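Local coordinates for protein DNA photolyase (Agrobacterium tumefaciens, PDB 4U63) that probably uses light energy to split cyclobutane pyrimidine dimers in ultraviolet-damaged DNA, carrying FAD and a methenyltetrahydrofolate antenna, at residues Ala25-Trp30 / Ala112-Trp117; Lys33-Ser38 / Ala79-Ser84; Pro52-Tyr57 / Lys195-Ser200. All coordinates share one frame; numbering follows the deposited sequence.

Contact 1. Residues Ala25-Trp30 / Ala112-Trp117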
# COMPACT_ATOMS: atom_id res chain seq x y z
N ALA A 25 -27.01 -16.79 20.18
CA ALA A 25 -26.22 -17.49 19.16
C ALA A 25 -24.85 -16.82 18.97
O ALA A 25 -24.70 -15.62 19.25
CB ALA A 25 -26.97 -17.51 17.84
N PRO A 26 -23.85 -17.58 18.51
CA PRO A 26 -22.60 -16.94 18.14
C PRO A 26 -22.69 -16.01 16.94
O PRO A 26 -23.71 -15.98 16.21
CB PRO A 26 -21.68 -18.13 17.81
CG PRO A 26 -22.28 -19.30 18.51
CD PRO A 26 -23.76 -19.06 18.47
N VAL A 27 -21.61 -15.27 16.75
CA VAL A 27 -21.42 -14.38 15.61
C VAL A 27 -20.00 -14.58 15.08
O VAL A 27 -19.03 -14.61 15.85
CB VAL A 27 -21.67 -12.89 15.99
CG1 VAL A 27 -20.93 -12.49 17.26
CG2 VAL A 27 -21.30 -11.96 14.84
N ILE A 28 -19.90 -14.74 13.76
CA ILE A 28 -18.61 -14.88 13.10
C ILE A 28 -18.13 -13.53 12.60
O ILE A 28 -18.88 -12.79 11.96
CB ILE A 28 -18.71 -15.87 11.91
CG1 ILE A 28 -19.04 -17.27 12.45
CG2 ILE A 28 -17.42 -15.90 11.11
CD1 ILE A 28 -19.63 -18.20 11.42
N VAL A 29 -16.87 -13.21 12.90
CA VAL A 29 -16.22 -12.01 12.39
C VAL A 29 -15.15 -12.46 11.41
O VAL A 29 -14.15 -13.05 11.81
CB VAL A 29 -15.55 -11.18 13.51
CG1 VAL A 29 -14.92 -9.92 12.91
CG2 VAL A 29 -16.56 -10.81 14.58
N TRP A 30 -15.36 -12.15 10.14
CA TRP A 30 -14.42 -12.54 9.09
C TRP A 30 -13.46 -11.39 8.81
O TRP A 30 -13.87 -10.37 8.27
CB TRP A 30 -15.20 -12.97 7.83
CG TRP A 30 -14.33 -13.31 6.65
CD1 TRP A 30 -13.00 -13.69 6.67
CD2 TRP A 30 -14.71 -13.31 5.27
NE1 TRP A 30 -12.56 -13.91 5.40
CE2 TRP A 30 -13.58 -13.68 4.52
CE3 TRP A 30 -15.91 -13.01 4.60
CZ2 TRP A 30 -13.60 -13.78 3.12
CZ3 TRP A 30 -15.93 -13.10 3.20
CH2 TRP A 30 -14.78 -13.49 2.48
N ALA A 112 -23.83 -20.18 14.80
CA ALA A 112 -23.85 -18.73 14.60
C ALA A 112 -25.02 -18.32 13.73
O ALA A 112 -25.38 -19.03 12.80
CB ALA A 112 -22.55 -18.26 13.96
N ASP A 113 -25.63 -17.18 14.04
CA ASP A 113 -26.74 -16.67 13.23
C ASP A 113 -26.35 -15.45 12.40
O ASP A 113 -27.16 -14.94 11.64
CB ASP A 113 -27.98 -16.37 14.10
CG ASP A 113 -27.77 -15.20 15.05
OD1 ASP A 113 -26.69 -14.57 15.03
OD2 ASP A 113 -28.72 -14.93 15.83
N THR A 114 -25.10 -14.99 12.56
CA THR A 114 -24.64 -13.77 11.92
C THR A 114 -23.19 -13.89 11.48
O THR A 114 -22.36 -14.49 12.17
CB THR A 114 -24.78 -12.56 12.89
OG1 THR A 114 -26.15 -12.44 13.31
CG2 THR A 114 -24.34 -11.24 12.25
N VAL A 115 -22.90 -13.31 10.31
CA VAL A 115 -21.54 -13.11 9.86
C VAL A 115 -21.37 -11.62 9.63
O VAL A 115 -22.21 -10.99 8.98
CB VAL A 115 -21.22 -13.84 8.54
CG1 VAL A 115 -19.76 -13.61 8.16
CG2 VAL A 115 -21.51 -15.33 8.66
N VAL A 116 -20.30 -11.05 10.18
CA VAL A 116 -19.96 -9.67 9.93
C VAL A 116 -18.57 -9.54 9.32
O VAL A 116 -17.69 -10.39 9.54
CB VAL A 116 -20.03 -8.80 11.22
CG1 VAL A 116 -21.45 -8.78 11.76
CG2 VAL A 116 -19.04 -9.29 12.27
N TRP A 117 -18.39 -8.48 8.55
CA TRP A 117 -17.10 -8.11 8.04
C TRP A 117 -17.02 -6.61 7.75
O TRP A 117 -18.03 -5.92 7.64
CB TRP A 117 -16.73 -8.91 6.78
CG TRP A 117 -17.65 -8.77 5.55
CD1 TRP A 117 -17.80 -7.66 4.75
CD2 TRP A 117 -18.49 -9.79 4.98
NE1 TRP A 117 -18.69 -7.94 3.73
CE2 TRP A 117 -19.13 -9.23 3.85
CE3 TRP A 117 -18.77 -11.12 5.33
CZ2 TRP A 117 -20.03 -9.96 3.06
CZ3 TRP A 117 -19.66 -11.84 4.54
CH2 TRP A 117 -20.28 -11.26 3.42
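Ile28 is gripped from both of its peptide groups by the parallel neighbour: its N donates to Thr114 O (2.9 Å), and Val116 N donates to its O. Trp30 N then reaches Val116 O at 3.0 Å, completing the buried ladder. Packing is tight at the tryptophans. The edge of the Trp30 six-membered ring is directed at the face of Trp117, an offset edge-to-face pair with planes at 87° and CE3 of Trp30 3.5 Å from CE3 of Trp117; CG of Trp30 is anti to its N (chi1 176°), that of Trp117 between its N and carbonyl carbon (chi1 61°), which sets edge against face. CG2 of Val29 meets CG2 of Val116 at 3.7 Å. The start is partly exposed at Ala25, Pro26 and Asp113, yet Ala112 CB packs 3.4 Å from Pro26 O and carries Ile28 CD1 at 3.9 Å. Asp113 N bonds to Pro26 O at 3.1 Å, and Ala25 CB lies against the Asp113 carboxylate, whose OD1 takes bonds from Thr114 OG1 and His49. These are central strands of the parallel sheet of the photolyase alpha/beta domain, flanked by strands 53-59 and 142-146, with helix 41-49 over Val27 and Val29, and helix 99-110 over Ile28 and Val115.

Contact 2. Residues Lys33-Ser38 / Ala79-Ser84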
# COMPACT_ATOMS: atom_id res chain seq x y z
N LYS A 33 -8.43 -7.53 5.20
CA LYS A 33 -7.37 -6.51 5.31
C LYS A 33 -7.86 -5.43 6.28
O LYS A 33 -8.00 -4.25 5.95
CB LYS A 33 -6.96 -5.95 3.95
CG LYS A 33 -6.31 -6.99 3.04
CD LYS A 33 -5.76 -6.40 1.75
CE LYS A 33 -4.90 -7.43 1.02
NZ LYS A 33 -4.45 -7.00 -0.33
N ASP A 34 -8.15 -5.89 7.49
CA ASP A 34 -8.67 -5.06 8.56
C ASP A 34 -8.16 -5.63 9.87
O ASP A 34 -8.91 -5.82 10.82
CB ASP A 34 -10.20 -5.08 8.52
CG ASP A 34 -10.78 -6.50 8.70
OD1 ASP A 34 -10.02 -7.49 8.53
OD2 ASP A 34 -11.98 -6.62 9.02
N LEU A 35 -6.86 -5.90 9.92
CA LEU A 35 -6.28 -6.69 11.01
C LEU A 35 -5.97 -5.82 12.21
O LEU A 35 -4.82 -5.54 12.53
CB LEU A 35 -5.05 -7.46 10.51
CG LEU A 35 -5.31 -8.30 9.24
CD1 LEU A 35 -4.06 -9.08 8.87
CD2 LEU A 35 -6.49 -9.25 9.43
N ARG A 36 -7.05 -5.41 12.87
CA ARG A 36 -7.00 -4.53 14.01
C ARG A 36 -8.23 -4.77 14.89
O ARG A 36 -9.27 -5.24 14.39
CB ARG A 36 -6.99 -3.08 13.54
CG ARG A 36 -8.29 -2.62 12.88
CD ARG A 36 -8.24 -1.17 12.40
NE ARG A 36 -9.56 -0.74 11.95
CZ ARG A 36 -10.07 -0.95 10.74
NH1 ARG A 36 -9.38 -1.57 9.79
NH2 ARG A 36 -11.29 -0.52 10.47
N LEU A 37 -8.11 -4.45 16.18
CA LEU A 37 -9.25 -4.45 17.09
C LEU A 37 -9.85 -3.06 17.30
O LEU A 37 -11.03 -2.95 17.64
CB LEU A 37 -8.86 -5.04 18.45
CG LEU A 37 -8.15 -6.40 18.46
CD1 LEU A 37 -7.97 -6.88 19.89
CD2 LEU A 37 -8.90 -7.44 17.64
N SER A 38 -9.04 -2.01 17.09
CA SER A 38 -9.47 -0.63 17.30
C SER A 38 -10.20 -0.09 16.07
O SER A 38 -9.92 -0.49 14.94
CB SER A 38 -8.28 0.29 17.60
OG SER A 38 -7.61 -0.11 18.78
N ALA A 79 0.03 -13.12 13.22
CA ALA A 79 0.58 -13.48 14.52
C ALA A 79 0.23 -12.43 15.57
O ALA A 79 -0.18 -12.76 16.68
CB ALA A 79 2.09 -13.67 14.44
N ALA A 80 0.38 -11.15 15.22
CA ALA A 80 0.06 -10.07 16.16
C ALA A 80 -1.43 -10.00 16.48
O ALA A 80 -1.80 -9.83 17.64
CB ALA A 80 0.54 -8.74 15.61
N LEU A 81 -2.28 -10.15 15.46
CA LEU A 81 -3.72 -10.11 15.67
C LEU A 81 -4.17 -11.27 16.58
O LEU A 81 -4.97 -11.07 17.50
CB LEU A 81 -4.49 -10.15 14.33
CG LEU A 81 -6.01 -10.13 14.45
CD1 LEU A 81 -6.47 -8.82 15.09
CD2 LEU A 81 -6.65 -10.31 13.08
N SER A 82 -3.65 -12.47 16.30
CA SER A 82 -3.94 -13.64 17.13
C SER A 82 -3.60 -13.37 18.59
O SER A 82 -4.40 -13.66 19.48
CB SER A 82 -3.17 -14.87 16.65
OG SER A 82 -3.33 -15.95 17.56
N SER A 83 -2.41 -12.80 18.82
CA SER A 83 -1.97 -12.48 20.17
C SER A 83 -2.93 -11.49 20.83
O SER A 83 -3.31 -11.67 21.98
CB SER A 83 -0.54 -11.93 20.16
OG SER A 83 -0.09 -11.67 21.47
N SER A 84 -3.33 -10.45 20.08
CA SER A 84 -4.23 -9.43 20.63
C SER A 84 -5.62 -10.01 20.95
O SER A 84 -6.21 -9.69 21.98
CB SER A 84 -4.33 -8.19 19.72
OG SER A 84 -5.10 -8.44 18.56
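Leu35, at the centre of an inverse gamma turn, brings the irregular chain of 33-38 to its closest backbone approach to helix 79-84 at Leu81, with CA atoms 6.3 Å apart, and no hydrogen bond joins the two segments. Leu81 reaches across from the helix, its CG anti to the backbone N (chi1 180°), and its two methyls divide the work. CD2 touches CD2 of Leu35 at 3.8 Å, the two side chains crossing at about a right angle. CD1 meets CD2 of Leu37, also at 3.8 Å, and comes within 4.1 Å of Arg36 N, so the fork of Leu81 spans the backbone between two leucines. This is the loop that leads from strand 27-31 to helix 41-49, at the C-terminal end of the first strand of the alpha/beta domain, and here it packs against helix 68-87, which follows strand 53-59. Two residues on from Leu35, Leu37 points toward the helix and lays CD1 against OG of Ser84 at 3.5 Å, about one helical turn past Leu81. That hydroxyl sits between the backbone N and the carbonyl carbon (chi1 74°), from where it donates to Leu81 O of its own helix at 2.8 Å; its proton is therefore used within the helix while its flank takes the leucine methyl. The CB bond of Arg36 points away from the helix, and its guanidinium is held by other partners: NH1 bonds to Gly267 O, NH2 to Asp39 O, and NE makes a weak bond to Ser38 O. Glu227 receives the N-H groups of Leu37 and Ser38, holding the loop from another part of the chain. Leu74 and Ser77 of the same helix extend the surface beneath Leu35, while Leu85 and Pro187 border Leu37.

Contact 3. Residues Pro52-Tyr57 / Lys195-Ser200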
# COMPACT_ATOMS: atom_id res chain seq x y z
N PRO A 52 -21.03 -15.86 21.82
CA PRO A 52 -19.65 -16.11 21.42
C PRO A 52 -19.23 -15.42 20.12
O PRO A 52 -20.00 -15.41 19.15
CB PRO A 52 -19.61 -17.63 21.24
CG PRO A 52 -20.69 -18.14 22.12
CD PRO A 52 -21.77 -17.12 22.00
N VAL A 53 -18.03 -14.85 20.13
CA VAL A 53 -17.45 -14.21 18.97
C VAL A 53 -16.44 -15.18 18.37
O VAL A 53 -15.55 -15.68 19.08
CB VAL A 53 -16.78 -12.87 19.33
CG1 VAL A 53 -16.17 -12.21 18.08
CG2 VAL A 53 -17.78 -11.93 19.98
N ILE A 54 -16.59 -15.46 17.08
CA ILE A 54 -15.74 -16.40 16.36
C ILE A 54 -14.96 -15.65 15.27
O ILE A 54 -15.46 -15.51 14.14
CB ILE A 54 -16.55 -17.54 15.71
CG1 ILE A 54 -17.61 -18.12 16.67
CG2 ILE A 54 -15.62 -18.63 15.18
CD1 ILE A 54 -17.05 -18.76 17.92
N PRO A 55 -13.75 -15.16 15.59
CA PRO A 55 -12.92 -14.52 14.57
C PRO A 55 -12.29 -15.54 13.64
O PRO A 55 -11.76 -16.55 14.10
CB PRO A 55 -11.84 -13.81 15.39
CG PRO A 55 -12.40 -13.70 16.76
CD PRO A 55 -13.16 -14.97 16.93
N VAL A 56 -12.36 -15.27 12.34
CA VAL A 56 -11.76 -16.14 11.33
C VAL A 56 -11.04 -15.31 10.27
O VAL A 56 -11.51 -14.24 9.86
CB VAL A 56 -12.83 -17.07 10.67
CG1 VAL A 56 -13.90 -16.28 9.94
CG2 VAL A 56 -12.16 -18.08 9.73
N TYR A 57 -9.89 -15.82 9.84
CA TYR A 57 -9.19 -15.29 8.67
C TYR A 57 -9.10 -16.44 7.67
O TYR A 57 -8.61 -17.53 8.01
CB TYR A 57 -7.79 -14.77 9.01
CG TYR A 57 -7.09 -14.24 7.78
CD1 TYR A 57 -6.38 -15.09 6.94
CD2 TYR A 57 -7.17 -12.89 7.43
CE1 TYR A 57 -5.76 -14.63 5.80
CE2 TYR A 57 -6.54 -12.41 6.28
CZ TYR A 57 -5.83 -13.29 5.47
OH TYR A 57 -5.20 -12.87 4.31
N LYS A 195 -17.59 -22.22 24.18
CA LYS A 195 -17.08 -23.26 25.08
C LYS A 195 -16.07 -24.15 24.34
O LYS A 195 -15.05 -24.53 24.92
CB LYS A 195 -18.23 -24.10 25.63
CG LYS A 195 -17.79 -25.15 26.65
CD LYS A 195 -18.93 -26.09 27.03
CE LYS A 195 -18.41 -27.36 27.69
NZ LYS A 195 -17.77 -28.30 26.71
N VAL A 196 -16.38 -24.46 23.08
CA VAL A 196 -15.51 -25.26 22.22
C VAL A 196 -15.15 -24.44 20.98
O VAL A 196 -16.04 -23.96 20.28
CB VAL A 196 -16.21 -26.58 21.79
CG1 VAL A 196 -15.30 -27.42 20.90
CG2 VAL A 196 -16.65 -27.38 23.01
N TRP A 197 -13.86 -24.28 20.71
CA TRP A 197 -13.39 -23.54 19.52
C TRP A 197 -13.37 -24.45 18.29
O TRP A 197 -12.96 -25.60 18.39
CB TRP A 197 -11.99 -22.96 19.74
CG TRP A 197 -12.01 -21.68 20.49
CD1 TRP A 197 -11.78 -21.50 21.82
CD2 TRP A 197 -12.27 -20.38 19.95
NE1 TRP A 197 -11.88 -20.17 22.15
CE2 TRP A 197 -12.18 -19.46 21.02
CE3 TRP A 197 -12.56 -19.91 18.67
CZ2 TRP A 197 -12.38 -18.09 20.84
CZ3 TRP A 197 -12.77 -18.55 18.50
CH2 TRP A 197 -12.68 -17.65 19.58
N PRO A 198 -13.81 -23.93 17.12
CA PRO A 198 -13.58 -24.69 15.89
C PRO A 198 -12.09 -24.88 15.66
O PRO A 198 -11.28 -24.06 16.11
CB PRO A 198 -14.17 -23.79 14.80
CG PRO A 198 -15.17 -22.95 15.50
CD PRO A 198 -14.59 -22.71 16.86
N LYS A 199 -11.73 -25.96 14.97
CA LYS A 199 -10.33 -26.25 14.71
C LYS A 199 -9.73 -25.20 13.77
O LYS A 199 -10.42 -24.64 12.92
CB LYS A 199 -10.15 -27.66 14.14
CG LYS A 199 -10.57 -28.76 15.11
CD LYS A 199 -9.66 -28.84 16.34
CE LYS A 199 -10.37 -29.44 17.55
NZ LYS A 199 -11.02 -30.74 17.24
N SER A 200 -8.44 -24.93 13.96
CA SER A 200 -7.73 -23.91 13.20
C SER A 200 -6.50 -24.50 12.53
O SER A 200 -5.86 -25.40 13.07
CB SER A 200 -7.28 -22.79 14.13
OG SER A 200 -6.54 -21.80 13.43
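The indole of Trp197 meets strand 53-57 with the outer rim of its six-membered ring: CD of Pro55 lies at the edge, near the ring plane, 3.8 Å from CH2, and the two side chains cross at about a right angle. Val53 O and Ile54 CA approach the ring obliquely, the carbonyl oxygen standing 3.5 Å from CH2. Ile54 adds a looser touch, its CD1 4.3 Å from CZ3 of Trp197, and its CG2 faces CG of Pro198 at 4.4 Å. The ring reaches the strand because CG of Trp197 is anti to the carbonyl carbon (chi1 -82°), which brings the far end of the indole nearer than the CB bond alone would suggest. Trp197 and Pro198 belong to the long connection after helix 168-177, which here passes alongside strand 53-59 and against helix 99-110, where Pro198 rests on Leu106 and Glu109; Arg91 touches the indole. Beside them, Val53 pairs by backbone with Thr192 and Pro55 with Val93. With no hydrogen bond between the two segments, the contact rests on apolar packing plus the approach of one carbonyl oxygen to the ring rim; the wider spacing at Ile54 marks the looser part, and nothing directional fixes the ring from this strand.

Overall arrangement
Contacts 1 and 3 share the parallel sheet through the neighbouring strands 27-31 and 53-59, their centres about 10 Å apart: Val27 O is 2.9 Å from Ile54 N and Val27 N 2.9 Å from Pro52 O, both probable hydrogen bonds. Contact 2 takes up the chain just beyond the first strand, its centre about 17 Å from that of contact 1 and about 15 Å from that of contact 3, which it meets through Leu35 CD2 and Tyr57 CD2, 4.2 Å apart. Of its residues, Arg36 has its side chain about 13 Å from the bound FAD, too far to touch it; the FAD pocket is formed by residues between 245 and 403.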